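Local coordinates for protein 3-dehydroshikimate dehydratase (Bacillus anthracis, PDB 3DX5) that converts 3-dehydroshikimate to 3,4-dihydroxybenzoate with the help of one manganese ion per subunit, a step in building the siderophore petrobactin, at residues A[118-129]-A[157-167]; A[222-230]-A[251-259]. One frame throughout, in Å; residues are numbered along the deposited sequence. Where two conformers were deposited one is given.

Both interactions belong to one TIM barrel of the xylose isomerase-like family, but they sit on opposite sides of the chain's centre, with their own centres about 32 Å apart and nearest atoms about 17 Å apart. Interaction 1 joins two helices of the outer layer and follows the chain inward to strand 167-172, where the side chain of Leu167 still lies about 10 Å from that of Glu142, which binds both manganese and substrate. Interaction 2 comes later in the chain and reaches the active site directly: Glu253 binds the manganese ion and Phe255 lies against 3,4-dihydroxybenzoic acid. Asp172, another metal ligand, ends the strand that Leu167 begins, which ties interaction 1 to the site at one remove.

Interaction 1: A[118-129]-A[157-167]; sequences RQEYVNRIRMIC and ELLGEVDHPNL
Helix segments 118-129 and 157-162 run with their axes 9.6 Å apart at the closest and cross at -66°. They belong to neighbouring helices on the outside of the TIM barrel, and Val122 and Val162 meet at their crossing. Asp163, with positive phi, ends the second helix, and a type I turn from His164 to Leu167 carries the chain back into the barrel at strand 167-172.

The middle of the helix interface is aliphatic. Val122 slides past Leu158, CG2 to CD1, while Ile125 CG2 touches both Val162 CG2 and, at 3.8 Å, Leu167 CD1. Leu158 and Leu167 also rest on Leu141 of strand 138-142.

Arg118 closes one end of this apolar strip and Arg126 flanks it. The extended chain of Arg118 reaches Glu161 side-on, NE and NH2 both gripping OE1, with NE at 2.9 Å. OE1 lies in the guanidinium plane and receives NE on its syn lone pair, whereas NH2 approaches OE1 from above the carboxylate plane, the two flat groups being turned 64° apart. Ser154 holds Arg118 NH1. Arg126 instead bends at its third torsion (-67°), which turns NE to the backbone at the helix end: NE gives a hydrogen bond to Val162 O at 3.1 Å, in the carbonyl plane, while Asn123 OD1 takes NH1 and steadies the guanidinium. A water links NE, weakly, to Asp163 O.

At the turn, the His164 ring lies between Pro165 CD on one face and Cys129 CB on the other. Its NE2 is hydrogen-bonded to Glu130, and Asn166 N donates to ND1 close to the ring plane, fixing the ring's rotation. Cys129 CB stands 3.7 Å from the ring centroid, a CH-pi contact, while its SG packs on Leu167 CB.

Interaction 2: A[222-230]-A[251-259]; sequences NRTGMVPLF and SLEWFGHNA. With MN (manganese (II) ion), chain B; DHB (3,4-dihydroxybenzoic acid), chain D.
Segment 251-259, the loop after barrel strand 249-252, lines the manganese-dependent active site, and the type II turn from Arg223 to Met226 packs behind it, with Met226 against Phe255. Glu253 grips the metal through both carboxylate oxygens, OE1 and OE2 each at 2.4 Å from manganese; Glu142, Asp172 and His198 are the other protein ligands, and O3 of 3,4-dihydroxybenzoic acid also binds the ion. Phe255 lies beside the ligand, its CE2 3.5 Å from C4 of 3,4-dihydroxybenzoic acid.

Selenomethionine Met226 lies between the two loops. Its CG stands anti to the carbonyl carbon (chi1 -61°) and the chain runs straight on from there, placing SE 3.8 Å from Phe255 CB and against the peptide joining Phe255 to Gly256. The same SE stands 5.4 Å above the centroid of the six-membered ring of Trp254, a long Met-aromatic contact, while Met226 CB touches Trp254 CH2. The indole turns its edge to the backbone of Met226 and Val227, and Gly256 N lies over one of its faces. NE1 donates to His257 O at 3.0 Å, holding the ring against its own loop.

At the start of the turn, chi1 of Arg223 (-50°) lays CG over the face of the His257 ring, 3.8 Å from the centroid, and the bend at the second torsion carries NE on toward Phe255 O. A water bridges these two atoms, and NH1 is bonded to Asn215 O. Asn222 OD1 takes the backbone N of Thr224, an Asx turn.

At the other end Leu229 CD1 packs across Leu252 CD2. Strand 194-202 contributes Phe199 against Leu229 and Lys200 beside Phe255, helix 236-243 brings Tyr236 to Leu229, and helix 259-272 backs Leu252 with Leu263 and Trp254 with Ile262.

Interaction 1: A[118-129]-A[157-167]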
loop_
_atom_site.group_PDB
_atom_site.type_symbol
_atom_site.label_atom_id
_atom_site.label_comp_id
_atom_site.label_asym_id
_atom_site.label_seq_id
_atom_site.Cartn_x
_atom_site.Cartn_y
_atom_site.Cartn_z
ATOM N N ARG A 118 18.164 -21.263 10.654
ATOM C CA ARG A 118 18.940 -20.040 10.837
ATOM C C ARG A 118 20.243 -20.130 10.036
ATOM O O ARG A 118 20.610 -19.157 9.396
ATOM C CB ARG A 118 19.231 -19.760 12.311
ATOM C CG ARG A 118 20.047 -18.474 12.508
ATOM C CD ARG A 118 20.082 -18.022 13.945
ATOM N NE ARG A 118 20.897 -16.805 14.090
ATOM C CZ ARG A 118 20.528 -15.727 14.770
ATOM N NH1 ARG A 118 19.346 -15.712 15.404
ATOM N NH2 ARG A 118 21.361 -14.670 14.854
ATOM N N GLN A 119 20.847 -21.328 9.997
ATOM C CA GLN A 119 22.018 -21.611 9.145
ATOM C C GLN A 119 21.746 -21.366 7.653
ATOM O O GLN A 119 22.508 -20.639 7.006
ATOM C CB GLN A 119 22.568 -23.047 9.345
ATOM C CG GLN A 119 23.160 -23.359 10.719
ATOM C CD GLN A 119 23.335 -24.877 10.970
ATOM O OE1 GLN A 119 23.257 -25.335 12.111
ATOM N NE2 GLN A 119 23.546 -25.653 9.898
ATOM N N GLU A 120 20.682 -21.953 7.100
ATOM C CA GLU A 120 20.357 -21.701 5.692
ATOM C C GLU A 120 20.158 -20.187 5.375
ATOM O O GLU A 120 20.554 -19.718 4.309
ATOM C CB GLU A 120 19.166 -22.565 5.242
ATOM C CG GLU A 120 18.811 -22.435 3.774
ATOM C CD GLU A 120 19.986 -22.666 2.842
ATOM O OE1 GLU A 120 21.004 -23.277 3.260
ATOM O OE2 GLU A 120 19.879 -22.239 1.675
ATOM N N TYR A 121 19.570 -19.429 6.297
ATOM C CA TYR A 121 19.349 -18.004 6.051
ATOM C C TYR A 121 20.675 -17.232 6.133
ATOM O O TYR A 121 20.900 -16.321 5.336
ATOM C CB TYR A 121 18.321 -17.406 7.021
ATOM C CG TYR A 121 16.849 -17.758 6.790
ATOM C CD1 TYR A 121 16.412 -19.093 6.622
ATOM C CD2 TYR A 121 15.887 -16.755 6.791
ATOM C CE1 TYR A 121 15.045 -19.389 6.434
ATOM C CE2 TYR A 121 14.538 -17.042 6.615
ATOM C CZ TYR A 121 14.134 -18.353 6.448
ATOM O OH TYR A 121 12.806 -18.581 6.291
ATOM N N VAL A 122 21.553 -17.595 7.076
ATOM C CA VAL A 122 22.893 -16.979 7.127
ATOM C C VAL A 122 23.629 -17.156 5.789
ATOM O O VAL A 122 24.188 -16.194 5.235
ATOM C CB VAL A 122 23.739 -17.588 8.302
ATOM C CG1 VAL A 122 25.263 -17.302 8.145
ATOM C CG2 VAL A 122 23.240 -17.079 9.635
ATOM N N ASN A 123 23.623 -18.380 5.261
ATOM C CA ASN A 123 24.243 -18.647 3.965
ATOM C C ASN A 123 23.661 -17.802 2.818
ATOM O O ASN A 123 24.410 -17.343 1.959
ATOM C CB ASN A 123 24.197 -20.142 3.624
ATOM C CG ASN A 123 25.028 -20.987 4.604
ATOM O OD1 ASN A 123 25.901 -20.468 5.346
ATOM N ND2 ASN A 123 24.742 -22.292 4.634
ATOM N N ARG A 124 22.348 -17.609 2.814
ATOM C CA ARG A 124 21.693 -16.793 1.782
ATOM C C ARG A 124 21.966 -15.306 1.893
ATOM O O ARG A 124 22.218 -14.648 0.870
ATOM C CB ARG A 124 20.197 -17.061 1.747
ATOM C CG ARG A 124 19.941 -18.405 1.070
ATOM C CD ARG A 124 18.523 -18.834 1.205
ATOM N NE ARG A 124 18.288 -20.013 0.360
ATOM C CZ ARG A 124 17.123 -20.312 -0.203
ATOM N NH1 ARG A 124 16.058 -19.553 0.017
ATOM N NH2 ARG A 124 17.027 -21.383 -0.978
ATOM N N ILE A 125 21.951 -14.774 3.113
ATOM C CA ILE A 125 22.354 -13.377 3.322
ATOM C C ILE A 125 23.797 -13.179 2.824
ATOM O O ILE A 125 24.116 -12.160 2.205
ATOM C CB ILE A 125 22.221 -12.966 4.793
ATOM C CG1 ILE A 125 20.745 -12.988 5.223
ATOM C CG2 ILE A 125 22.791 -11.540 5.057
ATOM C CD1 ILE A 125 20.603 -13.070 6.759
ATOM N N ARG A 126 24.665 -14.162 3.089
ATOM C CA ARG A 126 26.066 -14.069 2.673
ATOM C C ARG A 126 26.153 -13.970 1.150
ATOM O O ARG A 126 26.905 -13.129 0.613
ATOM C CB ARG A 126 26.921 -15.262 3.162
ATOM C CG ARG A 126 28.424 -15.032 2.925
ATOM C CD ARG A 126 29.280 -16.240 3.362
ATOM N NE ARG A 126 29.205 -16.374 4.816
ATOM C CZ ARG A 126 28.635 -17.381 5.458
ATOM N NH1 ARG A 126 28.080 -18.394 4.791
ATOM N NH2 ARG A 126 28.614 -17.361 6.778
HETATM N N MSE A 127 25.374 -14.810 0.473
HETATM C CA MSE A 127 25.299 -14.819 -1.007
HETATM C C MSE A 127 24.826 -13.491 -1.565
HETATM O O MSE A 127 25.375 -13.007 -2.539
HETATM C CB MSE A 127 24.374 -15.934 -1.515
HETATM C CG MSE A 127 24.964 -17.314 -1.273
HETATM SE SE MSE A 127 23.732 -18.762 -1.765
HETATM C CE MSE A 127 23.655 -18.311 -3.664
ATOM N N ILE A 128 23.798 -12.914 -0.951
ATOM C CA ILE A 128 23.297 -11.607 -1.373
ATOM C C ILE A 128 24.341 -10.511 -1.146
ATOM O O ILE A 128 24.501 -9.644 -1.993
ATOM C CB ILE A 128 21.961 -11.307 -0.703
ATOM C CG1 ILE A 128 20.865 -12.081 -1.465
ATOM C CG2 ILE A 128 21.656 -9.808 -0.700
ATOM C CD1 ILE A 128 19.641 -12.302 -0.626
ATOM N N CYS A 129 25.054 -10.572 -0.022
ATOM C CA CYS A 129 26.165 -9.664 0.229
ATOM C C CYS A 129 27.242 -9.766 -0.851
ATOM O O CYS A 129 27.758 -8.732 -1.315
ATOM C CB CYS A 129 26.782 -9.935 1.605
ATOM S SG CYS A 129 25.727 -9.333 2.919
ATOM N N GLU A 157 24.778 -11.547 16.936
ATOM C CA GLU A 157 25.097 -12.903 16.556
ATOM C C GLU A 157 25.024 -13.109 15.016
ATOM O O GLU A 157 25.929 -13.663 14.419
ATOM C CB GLU A 157 24.116 -13.814 17.267
ATOM C CG GLU A 157 24.343 -15.231 17.014
ATOM C CD GLU A 157 25.247 -15.806 18.069
ATOM O OE1 GLU A 157 24.722 -16.545 18.950
ATOM O OE2 GLU A 157 26.470 -15.489 18.039
ATOM N N LEU A 158 23.930 -12.659 14.397
ATOM C CA LEU A 158 23.751 -12.756 12.939
ATOM C C LEU A 158 24.921 -12.130 12.168
ATOM O O LEU A 158 25.410 -12.700 11.189
ATOM C CB LEU A 158 22.451 -12.065 12.521
ATOM C CG LEU A 158 21.980 -12.427 11.107
ATOM C CD1 LEU A 158 21.698 -13.943 10.961
ATOM C CD2 LEU A 158 20.716 -11.648 10.807
ATOM N N LEU A 159 25.344 -10.944 12.609
ATOM C CA LEU A 159 26.436 -10.210 11.955
ATOM C C LEU A 159 27.741 -11.008 12.029
ATOM O O LEU A 159 28.514 -11.080 11.051
ATOM C CB LEU A 159 26.620 -8.835 12.597
ATOM C CG LEU A 159 25.479 -7.839 12.333
ATOM C CD1 LEU A 159 25.581 -6.678 13.331
ATOM C CD2 LEU A 159 25.476 -7.312 10.851
ATOM N N GLY A 160 27.960 -11.635 13.179
ATOM C CA GLY A 160 29.127 -12.502 13.354
ATOM C C GLY A 160 28.978 -13.794 12.566
ATOM O O GLY A 160 29.962 -14.319 12.084
ATOM N N GLU A 161 27.756 -14.303 12.388
ATOM C CA GLU A 161 27.588 -15.571 11.652
ATOM C C GLU A 161 27.787 -15.382 10.139
ATOM O O GLU A 161 28.380 -16.244 9.453
ATOM C CB GLU A 161 26.212 -16.190 11.943
ATOM C CG GLU A 161 26.013 -16.683 13.401
ATOM C CD GLU A 161 24.523 -16.884 13.804
ATOM O OE1 GLU A 161 23.614 -16.151 13.358
ATOM O OE2 GLU A 161 24.247 -17.797 14.610
ATOM N N VAL A 162 27.267 -14.285 9.591
ATOM C CA VAL A 162 27.436 -14.012 8.156
ATOM C C VAL A 162 28.903 -13.633 7.868
ATOM O O VAL A 162 29.521 -14.144 6.906
ATOM C CB VAL A 162 26.482 -12.897 7.649
ATOM C CG1 VAL A 162 26.825 -12.490 6.205
ATOM C CG2 VAL A 162 24.994 -13.339 7.734
ATOM N N ASP A 163 29.441 -12.733 8.696
ATOM C CA ASP A 163 30.842 -12.358 8.653
ATOM C C ASP A 163 31.239 -11.911 7.239
ATOM O O ASP A 163 32.165 -12.452 6.643
ATOM C CB ASP A 163 31.700 -13.542 9.156
ATOM C CG ASP A 163 33.126 -13.140 9.462
ATOM O OD1 ASP A 163 33.407 -11.926 9.572
ATOM O OD2 ASP A 163 33.978 -14.039 9.578
ATOM N N HIS A 164 30.519 -10.941 6.689
ATOM C CA HIS A 164 30.840 -10.415 5.364
ATOM C C HIS A 164 30.954 -8.884 5.479
ATOM O O HIS A 164 30.128 -8.294 6.148
ATOM C CB HIS A 164 29.738 -10.773 4.350
ATOM C CG HIS A 164 30.128 -10.494 2.931
ATOM N ND1 HIS A 164 30.130 -9.223 2.397
ATOM C CD2 HIS A 164 30.556 -11.323 1.941
ATOM C CE1 HIS A 164 30.526 -9.277 1.134
ATOM N NE2 HIS A 164 30.790 -10.541 0.831
ATOM N N PRO A 165 31.967 -8.256 4.817
ATOM C CA PRO A 165 32.183 -6.808 4.912
ATOM C C PRO A 165 31.066 -5.930 4.340
ATOM O O PRO A 165 31.006 -4.749 4.671
ATOM C CB PRO A 165 33.508 -6.581 4.163
ATOM C CG PRO A 165 33.709 -7.792 3.330
ATOM C CD PRO A 165 33.101 -8.924 4.129
ATOM N N ASN A 166 30.161 -6.481 3.529
ATOM C CA ASN A 166 29.104 -5.617 2.969
ATOM C C ASN A 166 27.764 -5.719 3.688
ATOM O O ASN A 166 26.777 -5.126 3.250
ATOM C CB ASN A 166 28.917 -5.843 1.468
ATOM C CG ASN A 166 30.137 -5.464 0.683
ATOM O OD1 ASN A 166 31.173 -6.128 0.791
ATOM N ND2 ASN A 166 30.048 -4.386 -0.087
ATOM N N LEU A 167 27.710 -6.503 4.767
ATOM C CA LEU A 167 26.470 -6.601 5.559
ATOM C C LEU A 167 26.507 -5.497 6.598
ATOM O O LEU A 167 27.459 -5.402 7.406
ATOM C CB LEU A 167 26.381 -7.946 6.273
ATOM C CG LEU A 167 25.056 -8.097 7.021
ATOM C CD1 LEU A 167 23.921 -8.078 5.972
ATOM C CD2 LEU A 167 25.104 -9.418 7.788
HETATM O O HOH W 1 31.586 -14.320 4.663
#

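Interaction 2: A[222-230]-A[251-259]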
loop_
_atom_site.group_PDB
_atom_site.type_symbol
_atom_site.label_atom_id
_atom_site.label_comp_id
_atom_site.label_asym_id
_atom_site.label_seq_id
_atom_site.Cartn_x
_atom_site.Cartn_y
_atom_site.Cartn_z
ATOM N N ASN A 222 -4.929 1.009 11.236
ATOM C CA ASN A 222 -4.935 1.806 12.458
ATOM C C ASN A 222 -3.657 2.662 12.607
ATOM O O ASN A 222 -2.537 2.151 12.430
ATOM C CB ASN A 222 -5.040 0.829 13.635
ATOM C CG ASN A 222 -5.384 1.517 14.947
ATOM O OD1 ASN A 222 -5.677 2.723 14.977
ATOM N ND2 ASN A 222 -5.365 0.740 16.047
ATOM N N ARG A 223 -3.807 3.953 12.903
ATOM C CA ARG A 223 -2.641 4.837 13.132
ATOM C C ARG A 223 -2.572 5.334 14.585
ATOM O O ARG A 223 -1.668 6.091 14.932
ATOM C CB ARG A 223 -2.625 6.035 12.156
ATOM C CG ARG A 223 -2.802 5.638 10.646
ATOM C CD ARG A 223 -1.704 4.691 10.137
ATOM N NE ARG A 223 -1.949 4.281 8.759
ATOM C CZ ARG A 223 -1.924 3.026 8.324
ATOM N NH1 ARG A 223 -1.647 2.025 9.139
ATOM N NH2 ARG A 223 -2.176 2.782 7.065
ATOM N N THR A 224 -3.502 4.897 15.424
ATOM C CA THR A 224 -3.538 5.310 16.841
ATOM C C THR A 224 -2.204 5.082 17.520
ATOM O O THR A 224 -1.586 4.026 17.343
ATOM C CB THR A 224 -4.624 4.539 17.615
ATOM O OG1 THR A 224 -5.873 4.860 17.038
ATOM C CG2 THR A 224 -4.697 4.916 19.123
ATOM N N GLY A 225 -1.738 6.084 18.258
ATOM C CA GLY A 225 -0.478 5.944 19.013
ATOM C C GLY A 225 0.751 6.400 18.243
ATOM O O GLY A 225 1.783 6.626 18.842
HETATM N N MSE A 226 0.663 6.531 16.915
HETATM C CA MSE A 226 1.799 7.065 16.142
HETATM C C MSE A 226 1.955 8.570 16.418
HETATM O O MSE A 226 1.016 9.315 16.226
HETATM C CB MSE A 226 1.610 6.821 14.631
HETATM C CG MSE A 226 1.519 5.331 14.209
HETATM SE SE MSE A 226 1.485 5.242 12.286
HETATM C CE MSE A 226 1.068 3.324 12.056
ATOM N N VAL A 227 3.132 9.011 16.857
ATOM C CA VAL A 227 3.297 10.402 17.303
ATOM C C VAL A 227 4.635 10.993 16.870
ATOM O O VAL A 227 5.580 10.251 16.621
ATOM C CB VAL A 227 3.178 10.561 18.867
ATOM C CG1 VAL A 227 1.743 10.296 19.348
ATOM C CG2 VAL A 227 4.222 9.682 19.610
ATOM N N PRO A 228 4.732 12.341 16.798
ATOM C CA PRO A 228 6.047 12.943 16.473
ATOM C C PRO A 228 7.141 12.486 17.447
ATOM O O PRO A 228 6.835 12.057 18.588
ATOM C CB PRO A 228 5.788 14.458 16.623
ATOM C CG PRO A 228 4.315 14.611 16.190
ATOM C CD PRO A 228 3.644 13.348 16.795
ATOM N N LEU A 229 8.398 12.605 17.021
ATOM C CA LEU A 229 9.534 12.091 17.794
ATOM C C LEU A 229 9.603 12.537 19.250
ATOM O O LEU A 229 9.947 11.726 20.127
ATOM C CB LEU A 229 10.866 12.449 17.115
ATOM C CG LEU A 229 11.080 11.882 15.700
ATOM C CD1 LEU A 229 12.513 12.217 15.279
ATOM C CD2 LEU A 229 10.840 10.360 15.674
ATOM N N PHE A 230 9.341 13.820 19.503
ATOM C CA PHE A 230 9.490 14.340 20.872
ATOM C C PHE A 230 8.216 14.201 21.710
ATOM O O PHE A 230 8.181 14.637 22.836
ATOM C CB PHE A 230 10.106 15.759 20.883
ATOM C CG PHE A 230 11.464 15.795 20.241
ATOM C CD1 PHE A 230 12.555 15.171 20.866
ATOM C CD2 PHE A 230 11.630 16.329 18.960
ATOM C CE1 PHE A 230 13.809 15.129 20.266
ATOM C CE2 PHE A 230 12.885 16.299 18.324
ATOM C CZ PHE A 230 13.994 15.703 18.989
ATOM N N SER A 251 16.234 8.639 8.697
ATOM C CA SER A 251 14.946 8.892 8.055
ATOM C C SER A 251 13.839 9.122 9.088
ATOM O O SER A 251 13.768 8.380 10.074
ATOM C CB SER A 251 14.547 7.677 7.211
ATOM O OG SER A 251 15.146 7.766 5.936
ATOM N N LEU A 252 12.949 10.086 8.828
ATOM C CA LEU A 252 11.769 10.287 9.636
ATOM C C LEU A 252 10.704 9.337 9.089
ATOM O O LEU A 252 9.969 9.688 8.152
ATOM C CB LEU A 252 11.286 11.769 9.599
ATOM C CG LEU A 252 12.356 12.795 10.006
ATOM C CD1 LEU A 252 11.768 14.205 10.050
ATOM C CD2 LEU A 252 13.023 12.412 11.376
ATOM N N GLU A 253 10.656 8.127 9.643
ATOM C CA GLU A 253 9.815 7.076 9.098
ATOM C C GLU A 253 8.389 7.222 9.587
ATOM O O GLU A 253 7.951 6.479 10.492
ATOM C CB GLU A 253 10.349 5.710 9.526
ATOM C CG GLU A 253 9.793 4.554 8.683
ATOM C CD GLU A 253 10.339 3.202 9.134
ATOM O OE1 GLU A 253 10.623 3.060 10.346
ATOM O OE2 GLU A 253 10.492 2.292 8.275
ATOM N N TRP A 254 7.642 8.128 8.971
ATOM C CA TRP A 254 6.261 8.369 9.375
ATOM C C TRP A 254 5.284 7.504 8.598
ATOM O O TRP A 254 5.257 7.538 7.359
ATOM C CB TRP A 254 5.911 9.859 9.162
ATOM C CG TRP A 254 4.521 10.233 9.597
ATOM C CD1 TRP A 254 3.504 10.658 8.800
ATOM C CD2 TRP A 254 4.020 10.249 10.942
ATOM N NE1 TRP A 254 2.395 10.938 9.556
ATOM C CE2 TRP A 254 2.681 10.708 10.880
ATOM C CE3 TRP A 254 4.577 9.932 12.191
ATOM C CZ2 TRP A 254 1.864 10.833 12.019
ATOM C CZ3 TRP A 254 3.768 10.070 13.350
ATOM C CH2 TRP A 254 2.421 10.532 13.246
ATOM N N PHE A 255 4.471 6.733 9.310
ATOM C CA PHE A 255 3.490 5.868 8.676
ATOM C C PHE A 255 2.050 6.392 8.894
ATOM O O PHE A 255 1.103 5.758 8.467
ATOM C CB PHE A 255 3.605 4.461 9.261
ATOM C CG PHE A 255 4.841 3.724 8.835
ATOM C CD1 PHE A 255 5.215 3.696 7.487
ATOM C CD2 PHE A 255 5.603 3.028 9.764
ATOM C CE1 PHE A 255 6.296 2.986 7.060
ATOM C CE2 PHE A 255 6.721 2.297 9.351
ATOM C CZ PHE A 255 7.082 2.291 7.993
ATOM N N GLY A 256 1.905 7.547 9.558
ATOM C CA GLY A 256 0.570 8.070 9.918
ATOM C C GLY A 256 -0.053 8.953 8.846
ATOM O O GLY A 256 0.438 9.037 7.697
ATOM N N HIS A 257 -1.142 9.612 9.223
ATOM C CA HIS A 257 -1.895 10.490 8.304
ATOM C C HIS A 257 -1.190 11.823 8.150
ATOM O O HIS A 257 -0.314 12.132 8.962
ATOM C CB HIS A 257 -3.331 10.674 8.853
ATOM C CG HIS A 257 -4.131 9.409 8.787
ATOM N ND1 HIS A 257 -4.912 8.957 9.826
ATOM C CD2 HIS A 257 -4.192 8.450 7.829
ATOM C CE1 HIS A 257 -5.468 7.805 9.491
ATOM N NE2 HIS A 257 -5.039 7.472 8.290
ATOM N N ASN A 258 -1.539 12.599 7.114
ATOM C CA ASN A 258 -1.059 13.992 6.985
ATOM C C ASN A 258 0.482 14.068 6.945
ATOM O O ASN A 258 1.086 14.887 7.650
ATOM C CB ASN A 258 -1.577 14.870 8.164
ATOM C CG ASN A 258 -3.034 14.599 8.519
ATOM O OD1 ASN A 258 -3.378 14.413 9.693
ATOM N ND2 ASN A 258 -3.895 14.557 7.505
ATOM N N ALA A 259 1.117 13.212 6.150
ATOM C CA ALA A 259 2.578 13.108 6.164
ATOM C C ALA A 259 3.286 14.461 5.989
ATOM O O ALA A 259 4.226 14.761 6.705
ATOM C CB ALA A 259 3.071 12.123 5.129
HETATM MN MN MN B . 11.713 1.030 9.877
HETATM C C1 DHB D . 8.290 -1.210 7.253
HETATM C C2 DHB D . 9.246 -0.647 8.091
HETATM C C3 DHB D . 8.999 -0.518 9.462
HETATM O O3 DHB D . 9.892 0.021 10.351
HETATM C C4 DHB D . 7.727 -1.017 9.991
HETATM O O4 DHB D . 7.528 -0.883 11.321
HETATM C C5 DHB D . 6.790 -1.606 9.147
HETATM C C6 DHB D . 7.086 -1.691 7.774
HETATM C C DHB D . 8.584 -1.314 5.765
HETATM O O1 DHB D . 7.814 -1.837 4.954
HETATM O O2 DHB D . 9.716 -0.800 5.288
HETATM O O HOH W 2 -1.849 6.453 7.221
#